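Local coordinates for STING-associated CdnE c-di-GMP synthase (Flavobacteriaceae, PDB 6WT8), which synthesises the cyclic dinucleotide c-di-GMP, which probably signals to an associated STING receptor in bacterial CBASS defence, at residues D19-T24 / G57-Y62; V12-N17 / I99-D104. One frame throughout, in Å; residues are numbered along the deposited sequence.

Contact 1: D19-T24 / G57-Y62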
loop_
_atom_site.group_PDB
_atom_site.type_symbol
_atom_site.label_atom_id
_atom_site.label_comp_id
_atom_site.label_asym_id
_atom_site.label_seq_id
_atom_site.Cartn_x
_atom_site.Cartn_y
_atom_site.Cartn_z
ATOM N N ASP A 19 -2.062 -19.782 -14.169
ATOM C CA ASP A 19 -3.009 -20.545 -14.979
ATOM C C ASP A 19 -3.500 -19.781 -16.185
ATOM O O ASP A 19 -4.326 -20.315 -16.944
ATOM C CB ASP A 19 -4.192 -20.943 -14.134
ATOM C CG ASP A 19 -3.811 -21.962 -13.076
ATOM O OD1 ASP A 19 -2.943 -22.821 -13.378
ATOM O OD2 ASP A 19 -4.356 -21.863 -11.958
ATOM N N LEU A 20 -2.985 -18.566 -16.394
ATOM C CA LEU A 20 -3.277 -17.789 -17.608
ATOM C C LEU A 20 -4.776 -17.540 -17.771
ATOM O O LEU A 20 -5.352 -17.685 -18.864
ATOM C CB LEU A 20 -2.680 -18.443 -18.862
ATOM C CG LEU A 20 -1.173 -18.705 -18.797
ATOM C CD1 LEU A 20 -0.629 -19.243 -20.142
ATOM C CD2 LEU A 20 -0.446 -17.436 -18.389
ATOM N N VAL A 21 -5.401 -17.129 -16.667
ATOM C CA VAL A 21 -6.794 -16.730 -16.737
ATOM C C VAL A 21 -6.881 -15.404 -17.490
ATOM O O VAL A 21 -5.922 -14.624 -17.559
ATOM C CB VAL A 21 -7.443 -16.620 -15.341
ATOM C CG1 VAL A 21 -7.235 -17.944 -14.561
ATOM C CG2 VAL A 21 -6.962 -15.428 -14.623
ATOM N N GLN A 22 -8.036 -15.166 -18.109
ATOM C CA GLN A 22 -8.252 -13.910 -18.808
ATOM C C GLN A 22 -8.126 -12.745 -17.849
ATOM O O GLN A 22 -8.766 -12.736 -16.799
ATOM C CB GLN A 22 -9.638 -13.927 -19.435
ATOM C CG GLN A 22 -9.982 -12.695 -20.227
ATOM C CD GLN A 22 -9.137 -12.547 -21.439
ATOM O OE1 GLN A 22 -9.224 -13.368 -22.360
ATOM N NE2 GLN A 22 -8.326 -11.490 -21.484
HETATM N N MSE A 23 -7.285 -11.775 -18.211
HETATM C CA MSE A 23 -7.090 -10.550 -17.414
HETATM C C MSE A 23 -7.769 -9.449 -18.185
HETATM O O MSE A 23 -7.766 -9.470 -19.403
HETATM C CB MSE A 23 -5.616 -10.214 -17.223
HETATM C CG MSE A 23 -4.802 -11.334 -16.576
HETATM SE SE MSE A 23 -5.263 -11.427 -14.697
HETATM C CE MSE A 23 -4.412 -9.802 -13.980
ATOM N N THR A 24 -8.333 -8.456 -17.486
ATOM C CA THR A 24 -8.914 -7.317 -18.197
ATOM C C THR A 24 -7.823 -6.501 -18.867
ATOM O O THR A 24 -6.831 -6.126 -18.237
ATOM C CB THR A 24 -9.677 -6.440 -17.213
ATOM O OG1 THR A 24 -10.649 -7.252 -16.543
ATOM C CG2 THR A 24 -10.359 -5.266 -17.927
ATOM N N GLY A 57 -0.722 -6.936 -12.871
ATOM C CA GLY A 57 -0.740 -7.515 -11.534
ATOM C C GLY A 57 -1.353 -8.913 -11.441
ATOM O O GLY A 57 -1.313 -9.738 -12.372
ATOM N N VAL A 58 -1.884 -9.209 -10.254
ATOM C CA VAL A 58 -2.262 -10.557 -9.843
ATOM C C VAL A 58 -3.671 -10.890 -10.321
ATOM O O VAL A 58 -4.586 -10.043 -10.290
ATOM C CB VAL A 58 -2.139 -10.629 -8.297
ATOM C CG1 VAL A 58 -2.724 -11.890 -7.714
ATOM C CG2 VAL A 58 -0.627 -10.492 -7.883
ATOM N N ALA A 59 -3.850 -12.147 -10.723
ATOM C CA ALA A 59 -5.180 -12.620 -11.110
ATOM C C ALA A 59 -6.189 -12.403 -9.968
ATOM O O ALA A 59 -5.873 -12.599 -8.769
ATOM C CB ALA A 59 -5.129 -14.100 -11.517
ATOM N N PRO A 60 -7.420 -12.014 -10.310
ATOM C CA PRO A 60 -8.394 -11.581 -9.289
ATOM C C PRO A 60 -8.801 -12.664 -8.315
ATOM O O PRO A 60 -9.173 -12.312 -7.172
ATOM C CB PRO A 60 -9.595 -11.113 -10.115
ATOM C CG PRO A 60 -9.361 -11.600 -11.526
ATOM C CD PRO A 60 -7.864 -11.713 -11.684
ATOM N N SER A 61 -8.726 -13.944 -8.665
ATOM C CA SER A 61 -9.170 -14.956 -7.710
ATOM C C SER A 61 -8.315 -14.944 -6.454
ATOM O O SER A 61 -8.835 -15.193 -5.367
ATOM C CB SER A 61 -9.174 -16.343 -8.363
ATOM O OG SER A 61 -7.825 -16.813 -8.509
ATOM N N TYR A 62 -7.005 -14.653 -6.579
ATOM C CA TYR A 62 -6.140 -14.691 -5.404
ATOM C C TYR A 62 -6.519 -13.587 -4.440
ATOM O O TYR A 62 -6.629 -13.789 -3.215
ATOM C CB TYR A 62 -4.674 -14.526 -5.843
ATOM C CG TYR A 62 -4.189 -15.662 -6.713
ATOM C CD1 TYR A 62 -3.948 -16.913 -6.189
ATOM C CD2 TYR A 62 -3.979 -15.467 -8.063
ATOM C CE1 TYR A 62 -3.523 -17.970 -7.014
ATOM C CE2 TYR A 62 -3.523 -16.497 -8.880
ATOM C CZ TYR A 62 -3.297 -17.736 -8.368
ATOM O OH TYR A 62 -2.869 -18.732 -9.264
HETATM O O HOH W 1 -5.572 -19.028 -11.017
#

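Contact 2: V12-N17 / I99-D104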
loop_
_atom_site.group_PDB
_atom_site.type_symbol
_atom_site.label_atom_id
_atom_site.label_comp_id
_atom_site.label_asym_id
_atom_site.label_seq_id
_atom_site.Cartn_x
_atom_site.Cartn_y
_atom_site.Cartn_z
ATOM N N VAL A 12 7.022 -13.353 -14.293
ATOM C CA VAL A 12 5.844 -12.583 -13.888
ATOM C C VAL A 12 4.631 -13.483 -13.831
ATOM O O VAL A 12 3.812 -13.382 -12.923
ATOM C CB VAL A 12 5.624 -11.405 -14.860
ATOM C CG1 VAL A 12 4.292 -10.667 -14.564
ATOM C CG2 VAL A 12 6.709 -10.408 -14.740
ATOM N N ARG A 13 4.471 -14.345 -14.830
ATOM C CA ARG A 13 3.330 -15.252 -14.859
ATOM C C ARG A 13 3.296 -16.158 -13.650
ATOM O O ARG A 13 2.219 -16.416 -13.087
ATOM C CB ARG A 13 3.390 -16.086 -16.138
ATOM C CG ARG A 13 2.907 -15.235 -17.271
ATOM C CD ARG A 13 3.072 -15.922 -18.616
ATOM N NE ARG A 13 2.374 -15.137 -19.634
ATOM C CZ ARG A 13 1.925 -15.629 -20.791
ATOM N NH1 ARG A 13 2.108 -16.901 -21.096
ATOM N NH2 ARG A 13 1.266 -14.842 -21.617
ATOM N N GLU A 14 4.447 -16.708 -13.271
ATOM C CA GLU A 14 4.435 -17.625 -12.135
ATOM C C GLU A 14 3.992 -16.904 -10.878
ATOM O O GLU A 14 3.309 -17.482 -10.023
ATOM C CB GLU A 14 5.829 -18.219 -11.930
ATOM C CG GLU A 14 5.810 -19.382 -10.892
ATOM C CD GLU A 14 4.655 -20.394 -11.123
ATOM O OE1 GLU A 14 4.514 -20.908 -12.270
ATOM O OE2 GLU A 14 3.882 -20.665 -10.157
ATOM N N ARG A 15 4.347 -15.623 -10.759
ATOM C CA ARG A 15 3.990 -14.856 -9.568
ATOM C C ARG A 15 2.547 -14.392 -9.590
ATOM O O ARG A 15 1.917 -14.257 -8.531
ATOM C CB ARG A 15 4.897 -13.611 -9.480
ATOM C CG ARG A 15 6.340 -13.942 -9.196
ATOM C CD ARG A 15 7.197 -12.695 -8.939
ATOM N NE ARG A 15 7.221 -11.698 -10.009
ATOM C CZ ARG A 15 8.264 -11.467 -10.813
ATOM N NH1 ARG A 15 9.359 -12.256 -10.776
ATOM N NH2 ARG A 15 8.222 -10.473 -11.663
ATOM N N SER A 16 2.032 -14.095 -10.775
ATOM C CA SER A 16 0.826 -13.303 -10.947
ATOM C C SER A 16 -0.361 -14.081 -11.488
ATOM O O SER A 16 -1.499 -13.804 -11.116
ATOM C CB SER A 16 1.083 -12.146 -11.925
ATOM O OG SER A 16 1.985 -11.195 -11.400
ATOM N N ASN A 17 -0.140 -14.984 -12.434
ATOM C CA ASN A 17 -1.280 -15.586 -13.129
ATOM C C ASN A 17 -0.802 -16.887 -13.755
ATOM O O ASN A 17 -0.798 -17.026 -15.007
ATOM C CB ASN A 17 -1.805 -14.599 -14.180
ATOM C CG ASN A 17 -3.044 -15.112 -14.907
ATOM O OD1 ASN A 17 -3.731 -16.015 -14.427
ATOM N ND2 ASN A 17 -3.327 -14.540 -16.064
ATOM N N ILE A 99 2.069 -7.674 -6.202
ATOM C CA ILE A 99 2.528 -8.363 -7.407
ATOM C C ILE A 99 2.795 -9.843 -7.170
ATOM O O ILE A 99 3.236 -10.546 -8.107
ATOM C CB ILE A 99 3.782 -7.701 -8.026
ATOM C CG1 ILE A 99 4.924 -7.704 -7.052
ATOM C CG2 ILE A 99 3.454 -6.259 -8.451
ATOM C CD1 ILE A 99 6.342 -7.636 -7.756
ATOM N N LEU A 100 2.522 -10.350 -5.965
ATOM C CA LEU A 100 2.650 -11.789 -5.709
ATOM C C LEU A 100 1.289 -12.375 -5.367
ATOM O O LEU A 100 0.592 -11.847 -4.493
ATOM C CB LEU A 100 3.626 -12.089 -4.555
ATOM C CG LEU A 100 4.991 -11.412 -4.587
ATOM C CD1 LEU A 100 5.849 -11.777 -3.354
ATOM C CD2 LEU A 100 5.716 -11.738 -5.858
ATOM N N LYS A 101 0.949 -13.513 -6.000
ATOM C CA LYS A 101 -0.337 -14.133 -5.704
ATOM C C LYS A 101 -0.456 -14.543 -4.239
ATOM O O LYS A 101 -1.582 -14.700 -3.783
ATOM C CB LYS A 101 -0.544 -15.379 -6.594
ATOM C CG LYS A 101 0.539 -16.467 -6.439
ATOM C CD LYS A 101 0.453 -17.504 -7.601
ATOM C CE LYS A 101 1.423 -18.665 -7.309
ATOM N NZ LYS A 101 2.849 -18.303 -7.361
ATOM N N GLU A 102 0.667 -14.736 -3.532
ATOM C CA GLU A 102 0.615 -15.113 -2.115
ATOM C C GLU A 102 0.436 -13.937 -1.167
ATOM O O GLU A 102 0.275 -14.154 0.041
ATOM C CB GLU A 102 1.891 -15.869 -1.705
ATOM C CG GLU A 102 2.174 -17.133 -2.524
ATOM C CD GLU A 102 2.917 -16.904 -3.849
ATOM O OE1 GLU A 102 3.359 -15.756 -4.160
ATOM O OE2 GLU A 102 3.078 -17.942 -4.569
ATOM N N ASN A 103 0.490 -12.702 -1.630
ATOM C CA ASN A 103 0.246 -11.586 -0.726
ATOM C C ASN A 103 -1.217 -11.580 -0.280
ATOM O O ASN A 103 -2.131 -11.898 -1.044
ATOM C CB ASN A 103 0.554 -10.270 -1.419
ATOM C CG ASN A 103 1.996 -10.084 -1.796
ATOM O OD1 ASN A 103 2.266 -9.480 -2.828
ATOM N ND2 ASN A 103 2.932 -10.540 -0.955
ATOM N N ASP A 104 -1.445 -11.189 0.978
ATOM C CA ASP A 104 -2.757 -11.171 1.571
ATOM C C ASP A 104 -3.052 -9.841 2.236
ATOM O O ASP A 104 -2.136 -9.134 2.685
ATOM C CB ASP A 104 -2.840 -12.262 2.639
ATOM C CG ASP A 104 -2.980 -13.608 2.042
ATOM O OD1 ASP A 104 -4.091 -13.946 1.585
ATOM O OD2 ASP A 104 -1.970 -14.345 2.026
HETATM O O HOH W 2 4.647 -10.534 -10.539
#

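Contact 1: D19-T24 / G57-Y62
Met-23 and Ala-59 mark the nearest approach of the two backbones, with their CA atoms 6.9 Å apart, where a loop of no regular structure passes the connection between two helices. In this CD-NTase fold, Gly-57 leaves helix 46-56 with a positive phi, and Val-58 and Ala-59 run on extended before the long helix 60-81. At this spacing side-chain packing and one bridging water join the segments, an example of a surface loop closing over a helix-helix connection. Met-23, here selenomethionine, does most of the work. Its chain bends at chi2 (-73°) and again at chi3 (-72°), which curls the end of the side chain over residues 57-60. The SE atom lies 3.8 Å from Ala-59 CA and 4.0 Å from Pro-60 CD, the two side chains of Met-23 and Pro-60 crossing at a slant. Beyond it the CE methyl rests against two backbone oxygens, 3.5 Å from Gly-57 O and a little farther from Val-58 O. Val-21 adds an apolar touch, its CG2 3.8 Å from Ala-59 CB, while its carbonyl oxygen accepts a hydrogen bond from Asn-17 ND2. Tyr-62, whose side chain also touches Pro-18, and Asp-19 stay apart, with Tyr-62 OH 4.4 Å from Asp-19 OD2; a water bridges them, donating to Asp-19 OD2 at 3.2 Å and hydrogen-bonded to Tyr-62 OH at the same distance.

Contact 2: V12-N17 / I99-D104
Glu-14 meets Lys-101 through its backbone more closely than through its charge: Lys-101 NZ donates to Glu-14 O at 2.8 Å, whereas Glu-14 OE2 makes a long salt bridge of 3.8 Å to the same nitrogen. A second carboxylate, Glu-102 OE2, takes NZ at 2.8 Å on its syn side, so two carboxylates, one of them distant, and a carbonyl from the last turn of helix 5-16 lie near the ammonium, a setting likely to stabilise its charge. An alanine in place of Lys-101 would probably leave Glu-14 O without this donor and the carboxylates of Glu-14 and Glu-102 without a positive charge between them. Arg-15 follows. Its O accepts from Lys-101 N at 2.8 Å, with a C=O...N angle of 167°, and CB and CG of Lys-101 also come close to that oxygen. Lys-101 opens the central pair of a type I beta turn, Leu-100 to Asn-103, in the loop leading to strand 106-112; the Asp-Val-Asp sequence that begins at Asp-104 matches the acidic motif of the nucleotidyltransferase superfamily. The Arg-15 side chain packs against Leu-100, CD 3.5 Å from Leu-100 CD2, and its chi3 bend (-58°) swings NE off the line of the chain. Its guanidinium forms a salt bridge with Asp-266 through NH1 and a hydrogen bond with Asn-262 through NH2, with Val-12 CA above one face, displaced toward the rim. Ser-16 completes the contact indirectly: a water accepts from Ser-16 OG and Arg-15 NE, both at 2.9 Å, and donates to Ile-99 O at 2.8 Å.

Overall arrangement
Contacts 1 and 2 lie side by side on one flank of the chain, their centres about 9 Å apart. Along the sequence contact 1 is nested within the loop closed by contact 2: helix 5-16 ends, the 19-24 loop follows at once, then the connection at 57-62, and last the 99-104 loop between strands 85-90 and 106-112. They touch directly, Ala-59 N probably donating to Ser-16 O at 2.9 Å, while Val-58 packs on Ile-99 and Tyr-62 reaches Lys-101. The end of the N-terminal helix thus meets both the connection leading into helix 60-81 and the loop entering the sheet, tying helical and strand-bearing parts of the synthase together.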